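Local coordinates for putative GAF sensor protein (Burkholderia vietnamiensis, PDB 5HL6) that probably reduces the R-sulfoxide of free L-methionine back to methionine, as a GAF-domain member of the free methionine sulfoxide reductase family, at residues R58-G63 with D143-A148; I125-V130 with G157-C162; A18-L23 with D151-S156. All blocks are in the same frame, centred on the assembly; numbering follows the deposited sequence.

Contact 1. Residues R58-G63 with D143-A148; sequences RLNWAG and DSPVAA. With EDO (1,2-ethanediol), chain C.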
ATOM      1  N   ARG B  58      -5.853 -16.978  -0.952  1.00 39.90           N
ATOM      2  CA  ARG B  58      -7.141 -16.833  -0.271  1.00 37.03           C
ATOM      3  C   ARG B  58      -7.127 -15.687   0.744  1.00 36.71           C
ATOM      4  O   ARG B  58      -7.584 -15.833   1.879  1.00 37.22           O
ATOM      5  CB  ARG B  58      -7.544 -18.149   0.400  1.00 41.88           C
ATOM      6  CG  ARG B  58      -7.721 -19.314  -0.559  1.00 47.22           C
ATOM      7  CD  ARG B  58      -8.051 -20.596   0.196  1.00 55.39           C
ATOM      8  NE  ARG B  58      -6.981 -20.993   1.112  1.00 57.11           N
ATOM      9  CZ  ARG B  58      -7.150 -21.797   2.160  1.00 58.89           C
ATOM     10  NH1 ARG B  58      -8.350 -22.288   2.439  1.00 60.60           N
ATOM     11  NH2 ARG B  58      -6.121 -22.102   2.939  1.00 57.08           N
ATOM     12  N   LEU B  59      -6.588 -14.536   0.328  1.00 34.74           N
ATOM     13  CA  LEU B  59      -6.582 -13.320   1.131  1.00 27.44           C
ATOM     14  C   LEU B  59      -7.363 -12.221   0.419  1.00 34.27           C
ATOM     15  O   LEU B  59      -7.403 -12.166  -0.813  1.00 34.61           O
ATOM     16  CB  LEU B  59      -5.158 -12.821   1.398  1.00 26.28           C
ATOM     17  CG  LEU B  59      -4.196 -13.731   2.156  1.00 29.06           C
ATOM     18  CD1 LEU B  59      -2.915 -12.974   2.462  1.00 26.75           C
ATOM     19  CD2 LEU B  59      -4.852 -14.229   3.439  1.00 32.05           C
ATOM     20  N   ASN B  60      -7.990 -11.340   1.203  1.00 30.50           N
ATOM     21  CA  ASN B  60      -8.653 -10.178   0.628  1.00 25.57           C
ATOM     22  C   ASN B  60      -8.226  -8.857   1.260  1.00 26.38           C
ATOM     23  O   ASN B  60      -8.652  -7.799   0.787  1.00 26.18           O
ATOM     24  CB  ASN B  60     -10.185 -10.324   0.710  1.00 31.71           C
ATOM     25  CG  ASN B  60     -10.712 -10.256   2.125  1.00 35.71           C
ATOM     26  OD1 ASN B  60     -10.297 -11.016   2.992  1.00 40.61           O
ATOM     27  ND2 ASN B  60     -11.644  -9.347   2.362  1.00 45.20           N
ATOM     28  N   TRP B  61      -7.379  -8.878   2.287  1.00 24.30           N
ATOM     29  CA  TRP B  61      -6.862  -7.651   2.870  1.00 21.81           C
ATOM     30  C   TRP B  61      -5.609  -7.996   3.652  1.00 24.21           C
ATOM     31  O   TRP B  61      -5.549  -9.057   4.275  1.00 24.58           O
ATOM     32  CB  TRP B  61      -7.889  -6.992   3.801  1.00 27.95           C
ATOM     33  CG  TRP B  61      -7.793  -5.485   3.884  1.00 29.96           C
ATOM     34  CD1 TRP B  61      -8.441  -4.583   3.084  1.00 28.39           C
ATOM     35  CD2 TRP B  61      -7.039  -4.708   4.834  1.00 26.05           C
ATOM     36  NE1 TRP B  61      -8.133  -3.302   3.468  1.00 26.10           N
ATOM     37  CE2 TRP B  61      -7.274  -3.349   4.537  1.00 20.25           C
ATOM     38  CE3 TRP B  61      -6.194  -5.030   5.907  1.00 24.48           C
ATOM     39  CZ2 TRP B  61      -6.713  -2.314   5.282  1.00 18.52           C
ATOM     40  CZ3 TRP B  61      -5.615  -3.994   6.640  1.00 20.22           C
ATOM     41  CH2 TRP B  61      -5.873  -2.655   6.319  1.00 23.81           C
ATOM     42  N   ALA B  62      -4.626  -7.099   3.624  1.00 25.93           N
ATOM     43  CA  ALA B  62      -3.429  -7.274   4.445  1.00 22.24           C
ATOM     44  C   ALA B  62      -2.725  -5.930   4.565  1.00 20.78           C
ATOM     45  O   ALA B  62      -2.342  -5.338   3.548  1.00 22.54           O
ATOM     46  CB  ALA B  62      -2.507  -8.333   3.840  1.00 22.15           C
ATOM     47  N   GLY B  63      -2.565  -5.444   5.792  1.00 20.96           N
ATOM     48  CA  GLY B  63      -1.963  -4.137   5.976  1.00 21.38           C
ATOM     49  C   GLY B  63      -1.897  -3.736   7.436  1.00 22.20           C
ATOM     50  O   GLY B  63      -2.262  -4.501   8.338  1.00 19.92           O
ATOM     51  N   ASP B 143      -7.013 -10.478   6.311  1.00 25.09           N
ATOM     52  CA  ASP B 143      -8.361 -11.001   6.188  1.00 27.83           C
ATOM     53  C   ASP B 143      -8.447 -11.970   5.019  1.00 28.69           C
ATOM     54  O   ASP B 143      -7.714 -11.854   4.031  1.00 26.10           O
ATOM     55  CB  ASP B 143      -9.373  -9.859   6.007  1.00 36.26           C
ATOM     56  CG  ASP B 143      -9.376  -8.907   7.181  1.00 44.37           C
ATOM     57  OD1 ASP B 143     -10.158  -9.133   8.119  1.00 44.71           O
ATOM     58  OD2 ASP B 143      -8.572  -7.952   7.186  1.00 48.34           O
ATOM     59  N   SER B 144      -9.380 -12.908   5.127  1.00 29.58           N
ATOM     60  CA  SER B 144      -9.667 -13.884   4.091  1.00 30.79           C
ATOM     61  C   SER B 144     -11.168 -13.930   3.860  1.00 33.01           C
ATOM     62  O   SER B 144     -11.941 -13.756   4.807  1.00 30.55           O
ATOM     63  CB  SER B 144      -9.174 -15.278   4.503  1.00 36.14           C
ATOM     64  OG  SER B 144      -9.632 -16.287   3.613  1.00 34.00           O
ATOM     65  N   PRO B 145     -11.612 -14.146   2.617  1.00 34.25           N
ATOM     66  CA  PRO B 145     -13.044 -14.355   2.370  1.00 33.99           C
ATOM     67  C   PRO B 145     -13.505 -15.773   2.655  1.00 38.90           C
ATOM     68  O   PRO B 145     -14.684 -16.077   2.437  1.00 47.64           O
ATOM     69  CB  PRO B 145     -13.191 -14.016   0.877  1.00 37.06           C
ATOM     70  CG  PRO B 145     -11.861 -14.369   0.282  1.00 33.38           C
ATOM     71  CD  PRO B 145     -10.824 -14.155   1.367  1.00 32.19           C
ATOM     72  N   VAL B 146     -12.616 -16.634   3.143  1.00 36.75           N
ATOM     73  CA  VAL B 146     -12.921 -18.031   3.433  1.00 44.65           C
ATOM     74  C   VAL B 146     -12.973 -18.218   4.945  1.00 40.22           C
ATOM     75  O   VAL B 146     -12.120 -17.700   5.676  1.00 34.31           O
ATOM     76  CB  VAL B 146     -11.877 -18.969   2.793  1.00 42.95           C
ATOM     77  CG1 VAL B 146     -12.119 -20.411   3.214  1.00 53.11           C
ATOM     78  CG2 VAL B 146     -11.902 -18.839   1.277  1.00 41.53           C
ATOM     79  N   ALA B 147     -13.974 -18.960   5.413  1.00 41.77           N
ATOM     80  CA  ALA B 147     -14.104 -19.226   6.840  1.00 40.19           C
ATOM     81  C   ALA B 147     -12.924 -20.052   7.348  1.00 45.22           C
ATOM     82  O   ALA B 147     -12.467 -20.987   6.682  1.00 47.71           O
ATOM     83  CB  ALA B 147     -15.418 -19.955   7.122  1.00 41.09           C
ATOM     84  N   ALA B 148     -12.420 -19.682   8.530  1.00 39.46           N
ATOM     85  CA  ALA B 148     -11.348 -20.415   9.209  1.00 40.76           C
ATOM     86  C   ALA B 148     -10.116 -20.596   8.319  1.00 45.68           C
ATOM     87  O   ALA B 148      -9.504 -21.666   8.278  1.00 45.54           O
ATOM     88  CB  ALA B 148     -11.855 -21.767   9.717  1.00 53.32           C
TER
HETATM   89  C1  EDO C 201      -4.379 -12.487  -2.383  1.00 51.09           C
HETATM   90  O1  EDO C 201      -4.608 -13.831  -1.929  1.00 51.71           O
HETATM   91  C2  EDO C 201      -3.503 -12.497  -3.633  1.00 46.31           C
HETATM   92  O2  EDO C 201      -2.298 -13.221  -3.353  1.00 52.08           O
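W61 and D143 lie side by side and point the same way, on the same face of the sheet. The D143 carboxylate, its CG beside the backbone N (chi1 -61°), brings OD2 to 3.6 Å from W61 CB, with its plane turned 75° from the indole. The indole itself leads off to the rest of that face, where it stacks with F77 and gives its NE1 hydrogen to K80 O. D143 has acidic company there in D141 and E124, which would tend to raise its pKa. The backbones pair as the side chains align: D143 N donates to W61 O at 2.9 Å, while D143 O takes a nearly straight bond from N60 N at 2.9 Å and a weak one from W61 N. N60 runs past P145 in the opposite direction. Where the strands give way to loops, S144 OG, anti to its backbone N (chi1 170°), donates to R58 O at 2.7 Å in the carbonyl plane. S144 OG also accepts from V146 N at 3.0 Å, so an ST turn starts the loop and one hydroxyl ties it to the 58-63 segment. L59 N bonds O1 of a 1,2-ethanediol probably left from crystallisation. N60 and W61 facing D143 together form a classic beta bulge, at the start of the antiparallel pairing between two central strands of the GAF-domain sheet.

Contact 2. Residues I125-V130 with G157-C162; sequences IVVPLV and GMEALC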
ATOM      1  N   ILE B 125      -6.857 -12.374  11.119  1.00 26.46           N
ATOM      2  CA  ILE B 125      -5.828 -12.442  12.146  1.00 26.76           C
ATOM      3  C   ILE B 125      -5.264 -11.037  12.318  1.00 30.02           C
ATOM      4  O   ILE B 125      -4.985 -10.346  11.323  1.00 24.98           O
ATOM      5  CB  ILE B 125      -4.726 -13.459  11.787  1.00 31.21           C
ATOM      6  CG1 ILE B 125      -3.649 -13.484  12.863  1.00 38.76           C
ATOM      7  CG2 ILE B 125      -4.082 -13.129  10.430  1.00 32.25           C
ATOM      8  CD1 ILE B 125      -2.654 -14.589  12.671  1.00 44.86           C
ATOM      9  N   VAL B 126      -5.147 -10.594  13.573  1.00 25.69           N
ATOM     10  CA  VAL B 126      -4.589  -9.283  13.898  1.00 23.40           C
ATOM     11  C   VAL B 126      -3.464  -9.464  14.905  1.00 23.77           C
ATOM     12  O   VAL B 126      -3.689 -10.004  15.994  1.00 26.51           O
ATOM     13  CB  VAL B 126      -5.641  -8.314  14.462  1.00 25.88           C
ATOM     14  CG1 VAL B 126      -4.982  -6.966  14.680  1.00 19.62           C
ATOM     15  CG2 VAL B 126      -6.822  -8.186  13.510  1.00 24.99           C
ATOM     16  N   VAL B 127      -2.274  -8.981  14.559  1.00 21.17           N
ATOM     17  CA  VAL B 127      -1.073  -9.121  15.380  1.00 25.36           C
ATOM     18  C   VAL B 127      -0.708  -7.743  15.919  1.00 21.22           C
ATOM     19  O   VAL B 127      -0.412  -6.838  15.129  1.00 22.52           O
ATOM     20  CB  VAL B 127       0.092  -9.720  14.575  1.00 24.17           C
ATOM     21  CG1 VAL B 127       1.364  -9.825  15.442  1.00 22.72           C
ATOM     22  CG2 VAL B 127      -0.287 -11.082  14.018  1.00 23.49           C
ATOM     23  N   PRO B 128      -0.696  -7.534  17.233  1.00 21.47           N
ATOM     24  CA  PRO B 128      -0.246  -6.242  17.762  1.00 17.93           C
ATOM     25  C   PRO B 128       1.247  -6.051  17.544  1.00 23.10           C
ATOM     26  O   PRO B 128       2.026  -7.008  17.556  1.00 22.71           O
ATOM     27  CB  PRO B 128      -0.591  -6.330  19.252  1.00 25.30           C
ATOM     28  CG  PRO B 128      -0.560  -7.800  19.547  1.00 27.71           C
ATOM     29  CD  PRO B 128      -1.084  -8.469  18.304  1.00 23.66           C
ATOM     30  N   LEU B 129       1.639  -4.795  17.331  1.00 19.41           N
ATOM     31  CA  LEU B 129       3.023  -4.406  17.081  1.00 22.58           C
ATOM     32  C   LEU B 129       3.472  -3.530  18.233  1.00 23.16           C
ATOM     33  O   LEU B 129       2.885  -2.469  18.472  1.00 23.61           O
ATOM     34  CB  LEU B 129       3.155  -3.650  15.753  1.00 22.75           C
ATOM     35  CG  LEU B 129       2.601  -4.388  14.536  1.00 23.88           C
ATOM     36  CD1 LEU B 129       2.468  -3.430  13.322  1.00 19.71           C
ATOM     37  CD2 LEU B 129       3.472  -5.600  14.204  1.00 23.30           C
ATOM     38  N   VAL B 130       4.492  -3.979  18.963  1.00 21.09           N
ATOM     39  CA  VAL B 130       4.941  -3.297  20.166  1.00 16.75           C
ATOM     40  C   VAL B 130       6.449  -3.116  20.092  1.00 18.42           C
ATOM     41  O   VAL B 130       7.171  -4.047  19.719  1.00 23.87           O
ATOM     42  CB  VAL B 130       4.545  -4.080  21.435  1.00 18.35           C
ATOM     43  CG1 VAL B 130       5.023  -3.350  22.663  1.00 22.72           C
ATOM     44  CG2 VAL B 130       3.017  -4.290  21.477  1.00 21.48           C
ATOM     45  N   GLY B 157       3.040 -18.082  12.281  1.00 32.30           N
ATOM     46  CA  GLY B 157       3.718 -17.559  11.107  1.00 29.37           C
ATOM     47  C   GLY B 157       3.573 -16.056  10.972  1.00 28.74           C
ATOM     48  O   GLY B 157       4.552 -15.348  10.710  1.00 30.50           O
ATOM     49  N   MET B 158       2.347 -15.545  11.134  1.00 25.38           N
ATOM     50  CA  MET B 158       2.145 -14.101  11.065  1.00 27.00           C
ATOM     51  C   MET B 158       2.937 -13.375  12.147  1.00 33.24           C
ATOM     52  O   MET B 158       3.502 -12.304  11.899  1.00 32.18           O
ATOM     53  CB  MET B 158       0.659 -13.765  11.169  1.00 27.07           C
ATOM     54  CG  MET B 158      -0.145 -14.103   9.920  1.00 27.14           C
ATOM     55  SD  MET B 158       0.384 -13.239   8.425  1.00 25.87           S
ATOM     56  CE  MET B 158      -0.788 -13.932   7.275  1.00 24.11           C
ATOM     57  N   GLU B 159       2.995 -13.941  13.357  1.00 30.24           N
ATOM     58  CA  GLU B 159       3.766 -13.296  14.414  1.00 24.32           C
ATOM     59  C   GLU B 159       5.247 -13.249  14.061  1.00 25.33           C
ATOM     60  O   GLU B 159       5.926 -12.257  14.343  1.00 26.86           O
ATOM     61  CB  GLU B 159       3.534 -14.009  15.750  1.00 24.96           C
ATOM     62  CG  GLU B 159       2.135 -13.732  16.301  1.00 25.19           C
ATOM     63  CD  GLU B 159       1.806 -14.526  17.548  1.00 35.52           C
ATOM     64  OE1 GLU B 159       2.540 -15.487  17.863  1.00 38.68           O
ATOM     65  OE2 GLU B 159       0.794 -14.189  18.202  1.00 32.70           O
ATOM     66  N   ALA B 160       5.758 -14.299  13.417  1.00 25.59           N
ATOM     67  CA  ALA B 160       7.157 -14.286  13.012  1.00 30.35           C
ATOM     68  C   ALA B 160       7.391 -13.263  11.907  1.00 29.26           C
ATOM     69  O   ALA B 160       8.433 -12.600  11.888  1.00 28.30           O
ATOM     70  CB  ALA B 160       7.601 -15.680  12.572  1.00 29.47           C
ATOM     71  N   LEU B 161       6.435 -13.109  10.984  1.00 26.69           N
ATOM     72  CA  LEU B 161       6.579 -12.073   9.960  1.00 28.92           C
ATOM     73  C   LEU B 161       6.607 -10.691  10.594  1.00 28.34           C
ATOM     74  O   LEU B 161       7.424  -9.844  10.221  1.00 24.34           O
ATOM     75  CB  LEU B 161       5.448 -12.160   8.927  1.00 23.68           C
ATOM     76  CG  LEU B 161       5.406 -13.396   8.031  1.00 25.63           C
ATOM     77  CD1 LEU B 161       4.273 -13.299   7.036  1.00 27.16           C
ATOM     78  CD2 LEU B 161       6.754 -13.573   7.312  1.00 29.35           C
ATOM     79  N   CYS B 162       5.724 -10.452  11.575  1.00 22.88           N
ATOM     80  CA  CYS B 162       5.682  -9.142  12.212  1.00 21.49           C
ATOM     81  C   CYS B 162       6.954  -8.861  13.006  1.00 21.57           C
ATOM     82  O   CYS B 162       7.393  -7.709  13.061  1.00 24.27           O
ATOM     83  CB  CYS B 162       4.432  -9.022  13.088  1.00 19.20           C
ATOM     84  SG  CYS B 162       2.904  -8.930  12.084  1.00 25.40           S
TER
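M158 is the first residue of 157-162 to meet strand 125-130. Its CG stands anti to the carbonyl carbon (chi1 -73°) and the chain bends at chi2, so that CB and CG, rather than the sulfur, face the strand. I125 crosses it obliquely, its side chain extended with CG1 anti to the backbone N, and the tip CD1 comes to 3.7 Å from M158 CB. V127 CG2 touches the same methylene from the next inward-pointing position of the strand, 4.0 Å from M158 CB, the two side chains crossing at about a right angle. On its other flanks M158 packs against W140 of the adjacent strand, Y24 of helix 20-35 and L56. E159 follows at the border of the contact: its CG approaches V127 CG1 at 4.1 Å, and the extended chain carries the carboxylate past the valine to T102 OG1 and to R155 one helical turn back. This is the C-terminal helix of the GAF domain laid over one face of the antiparallel sheet, its 157-162 turns running at 33° to the strand with the axes 9.0 Å apart. L161 packs instead on L27 and A28 of helix 20-35. The next turn brings C162 round, its SG anti to the carbonyl carbon (chi1 -70°). C162 SG lies 3.8 Å from V127 CG1, beside the branch of the valine, while C162 CB receives L129 CD2 at 3.7 Å. L129 gets there through its CD2 branch, since its CB does not point straight at the helix; W140 touches C162 as well.

Contact 3. Residues A18-L23 with D151-S156; sequences ASKAEL and DDEDRS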
ATOM      1  N   ALA B  18       5.405 -27.282   0.344  1.00 58.68           N
ATOM      2  CA  ALA B  18       5.915 -27.000   1.674  1.00 55.58           C
ATOM      3  C   ALA B  18       4.783 -26.876   2.686  1.00 54.50           C
ATOM      4  O   ALA B  18       3.643 -26.539   2.348  1.00 49.34           O
ATOM      5  CB  ALA B  18       6.735 -25.713   1.666  1.00 59.59           C
ATOM      6  N   SER B  19       5.115 -27.149   3.942  1.00 58.86           N
ATOM      7  CA  SER B  19       4.179 -26.972   5.036  1.00 58.00           C
ATOM      8  C   SER B  19       4.036 -25.490   5.369  1.00 64.19           C
ATOM      9  O   SER B  19       4.781 -24.637   4.872  1.00 61.04           O
ATOM     10  CB  SER B  19       4.646 -27.750   6.263  1.00 59.26           C
ATOM     11  OG  SER B  19       5.938 -27.323   6.652  1.00 63.59           O
ATOM     12  N   LYS B  20       3.060 -25.184   6.229  1.00 46.14           N
ATOM     13  CA  LYS B  20       2.871 -23.799   6.651  1.00 47.92           C
ATOM     14  C   LYS B  20       4.130 -23.249   7.307  1.00 46.15           C
ATOM     15  O   LYS B  20       4.512 -22.095   7.073  1.00 42.69           O
ATOM     16  CB  LYS B  20       1.680 -23.690   7.603  1.00 49.85           C
ATOM     17  CG  LYS B  20       0.335 -23.773   6.920  1.00 57.11           C
ATOM     18  CD  LYS B  20      -0.779 -23.252   7.814  1.00 56.38           C
ATOM     19  CE  LYS B  20      -2.108 -23.259   7.076  1.00 55.58           C
ATOM     20  NZ  LYS B  20      -3.185 -22.601   7.859  1.00 56.07           N
ATOM     21  N   ALA B  21       4.796 -24.066   8.127  1.00 41.65           N
ATOM     22  CA  ALA B  21       5.986 -23.604   8.831  1.00 45.93           C
ATOM     23  C   ALA B  21       7.095 -23.237   7.853  1.00 45.49           C
ATOM     24  O   ALA B  21       7.735 -22.187   7.987  1.00 49.71           O
ATOM     25  CB  ALA B  21       6.459 -24.679   9.812  1.00 49.60           C
ATOM     26  N   GLU B  22       7.328 -24.088   6.851  1.00 41.40           N
ATOM     27  CA  GLU B  22       8.381 -23.812   5.878  1.00 43.04           C
ATOM     28  C   GLU B  22       8.043 -22.596   5.027  1.00 42.93           C
ATOM     29  O   GLU B  22       8.914 -21.757   4.762  1.00 36.58           O
ATOM     30  CB  GLU B  22       8.614 -25.038   4.999  1.00 48.82           C
ATOM     31  CG  GLU B  22       9.252 -26.203   5.734  1.00 51.29           C
ATOM     32  CD  GLU B  22       9.195 -27.489   4.942  1.00 58.59           C
ATOM     33  OE1 GLU B  22       8.249 -27.651   4.143  1.00 57.83           O
ATOM     34  OE2 GLU B  22      10.098 -28.336   5.111  1.00 62.50           O
ATOM     35  N   LEU B  23       6.781 -22.475   4.600  1.00 40.94           N
ATOM     36  CA  LEU B  23       6.389 -21.337   3.773  1.00 39.34           C
ATOM     37  C   LEU B  23       6.544 -20.024   4.528  1.00 33.67           C
ATOM     38  O   LEU B  23       7.052 -19.040   3.976  1.00 35.36           O
ATOM     39  CB  LEU B  23       4.950 -21.515   3.280  1.00 42.03           C
ATOM     40  N   ASP B 151      -5.238 -20.745  11.107  1.00 36.22           N
ATOM     41  CA  ASP B 151      -5.131 -21.611  12.269  1.00 37.05           C
ATOM     42  C   ASP B 151      -3.925 -21.187  13.102  1.00 43.25           C
ATOM     43  O   ASP B 151      -3.293 -20.155  12.843  1.00 38.75           O
ATOM     44  CB  ASP B 151      -5.049 -23.081  11.840  1.00 46.49           C
ATOM     45  CG  ASP B 151      -3.887 -23.365  10.892  1.00 51.39           C
ATOM     46  OD1 ASP B 151      -2.811 -22.742  11.030  1.00 48.46           O
ATOM     47  OD2 ASP B 151      -4.050 -24.231  10.007  1.00 52.45           O
ATOM     48  N   ASP B 152      -3.586 -22.002  14.103  1.00 45.87           N
ATOM     49  CA  ASP B 152      -2.497 -21.623  14.993  1.00 45.46           C
ATOM     50  C   ASP B 152      -1.147 -21.590  14.285  1.00 41.99           C
ATOM     51  O   ASP B 152      -0.238 -20.887  14.745  1.00 39.61           O
ATOM     52  CB  ASP B 152      -2.432 -22.565  16.191  1.00 50.78           C
ATOM     53  CG  ASP B 152      -1.666 -21.961  17.345  1.00 58.34           C
ATOM     54  OD1 ASP B 152      -1.998 -20.818  17.735  1.00 55.59           O
ATOM     55  OD2 ASP B 152      -0.715 -22.608  17.836  1.00 64.32           O
ATOM     56  N   GLU B 153      -0.993 -22.333  13.184  1.00 43.80           N
ATOM     57  CA  GLU B 153       0.229 -22.230  12.392  1.00 42.52           C
ATOM     58  C   GLU B 153       0.309 -20.885  11.688  1.00 40.00           C
ATOM     59  O   GLU B 153       1.389 -20.292  11.594  1.00 36.69           O
ATOM     60  CB  GLU B 153       0.301 -23.367  11.373  1.00 47.02           C
ATOM     61  CG  GLU B 153       0.691 -24.714  11.946  1.00 55.30           C
ATOM     62  CD  GLU B 153       0.851 -25.765  10.866  1.00 68.51           C
ATOM     63  OE1 GLU B 153      -0.164 -26.126  10.231  1.00 73.09           O
ATOM     64  OE2 GLU B 153       1.996 -26.215  10.637  1.00 73.92           O
ATOM     65  N   ASP B 154      -0.824 -20.390  11.183  1.00 32.18           N
ATOM     66  CA  ASP B 154      -0.847 -19.036  10.638  1.00 28.60           C
ATOM     67  C   ASP B 154      -0.603 -18.011  11.734  1.00 35.27           C
ATOM     68  O   ASP B 154       0.047 -16.984  11.502  1.00 34.31           O
ATOM     69  CB  ASP B 154      -2.180 -18.758   9.942  1.00 29.08           C
ATOM     70  CG  ASP B 154      -2.375 -19.596   8.704  1.00 35.75           C
ATOM     71  OD1 ASP B 154      -1.586 -19.422   7.751  1.00 35.17           O
ATOM     72  OD2 ASP B 154      -3.321 -20.421   8.683  1.00 38.47           O
ATOM     73  N   ARG B 155      -1.134 -18.266  12.931  1.00 34.42           N
ATOM     74  CA  ARG B 155      -0.882 -17.377  14.060  1.00 30.05           C
ATOM     75  C   ARG B 155       0.614 -17.260  14.334  1.00 28.42           C
ATOM     76  O   ARG B 155       1.155 -16.152  14.423  1.00 30.96           O
ATOM     77  CB  ARG B 155      -1.629 -17.884  15.295  1.00 32.66           C
ATOM     78  CG  ARG B 155      -1.647 -16.916  16.472  1.00 43.42           C
ATOM     79  CD  ARG B 155      -0.442 -17.098  17.383  1.00 45.71           C
ATOM     80  NE  ARG B 155      -0.269 -18.488  17.799  1.00 55.39           N
ATOM     81  CZ  ARG B 155       0.839 -18.969  18.356  1.00 50.64           C
ATOM     82  NH1 ARG B 155       0.906 -20.248  18.702  1.00 55.94           N
ATOM     83  NH2 ARG B 155       1.882 -18.172  18.567  1.00 39.80           N
ATOM     84  N   SER B 156       1.299 -18.400  14.456  1.00 31.95           N
ATOM     85  CA  SER B 156       2.742 -18.392  14.680  1.00 30.49           C
ATOM     86  C   SER B 156       3.480 -17.774  13.503  1.00 35.92           C
ATOM     87  O   SER B 156       4.454 -17.032  13.688  1.00 30.71           O
ATOM     88  CB  SER B 156       3.240 -19.813  14.919  1.00 33.07           C
ATOM     89  OG  SER B 156       2.677 -20.350  16.099  1.00 55.48           O
TER
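Charge pairing carries this contact. K20, its side chain extended beyond CG, reaches across from the first turn of helix 20-35 and sets NZ between two carboxylates at the start of helix 152-176. It meets D151 tip to tip, NZ to OD2 at 2.8 Å, and crosses D154 obliquely, with NZ modelled only 2.3 Å from D154 OD2, a very short separation. Both oxygens are approached from above their carboxylate planes, 52° out for D151 and 34° for D154. Capping bonds hold these acceptors in place. D151 is the N-cap, with CG in the crowded position between N and carbonyl carbon (chi1 57°), and its OD1 accepts from D154 N at 3.1 Å and weakly from E153 N. In return D151 N donates to the anti lone pair of D154 OD2 at 3.1 Å, closing a capping box. D154 OD2 is thus gripped by an ammonium and an amide, and OD1 of the same carboxylate takes the Y24 hydroxyl. Apolar packing adds the lysine shaft: K20 CD lies 3.7 Å from E153 CB, the two side chains crossing obliquely. One lysine facing two aspartates, at a helix N-terminus whose amides also favour negative charge, would be expected to favour the ionised form of both acids.

One segment of each contact lies on a nearly continuous run of chain, 143-162. Contacts 2 and 3 occupy successive turns of helix 152-176, with centres 13 Å apart, and they touch where I125 CD1 lies 3.6 Å from R155 CA. Y24 of helix 20-35 joins them too. Contact 1 lies about 15 Å from each of the others, centre to centre; it shares the sheet with contact 2 and is enclosed in sequence by contact 3. Contact 1 also borders the region where a reductase site might be expected: W61 touches A82, next to C83 of the observed C83-C117 disulfide, and D143 sits close to D141 and E124.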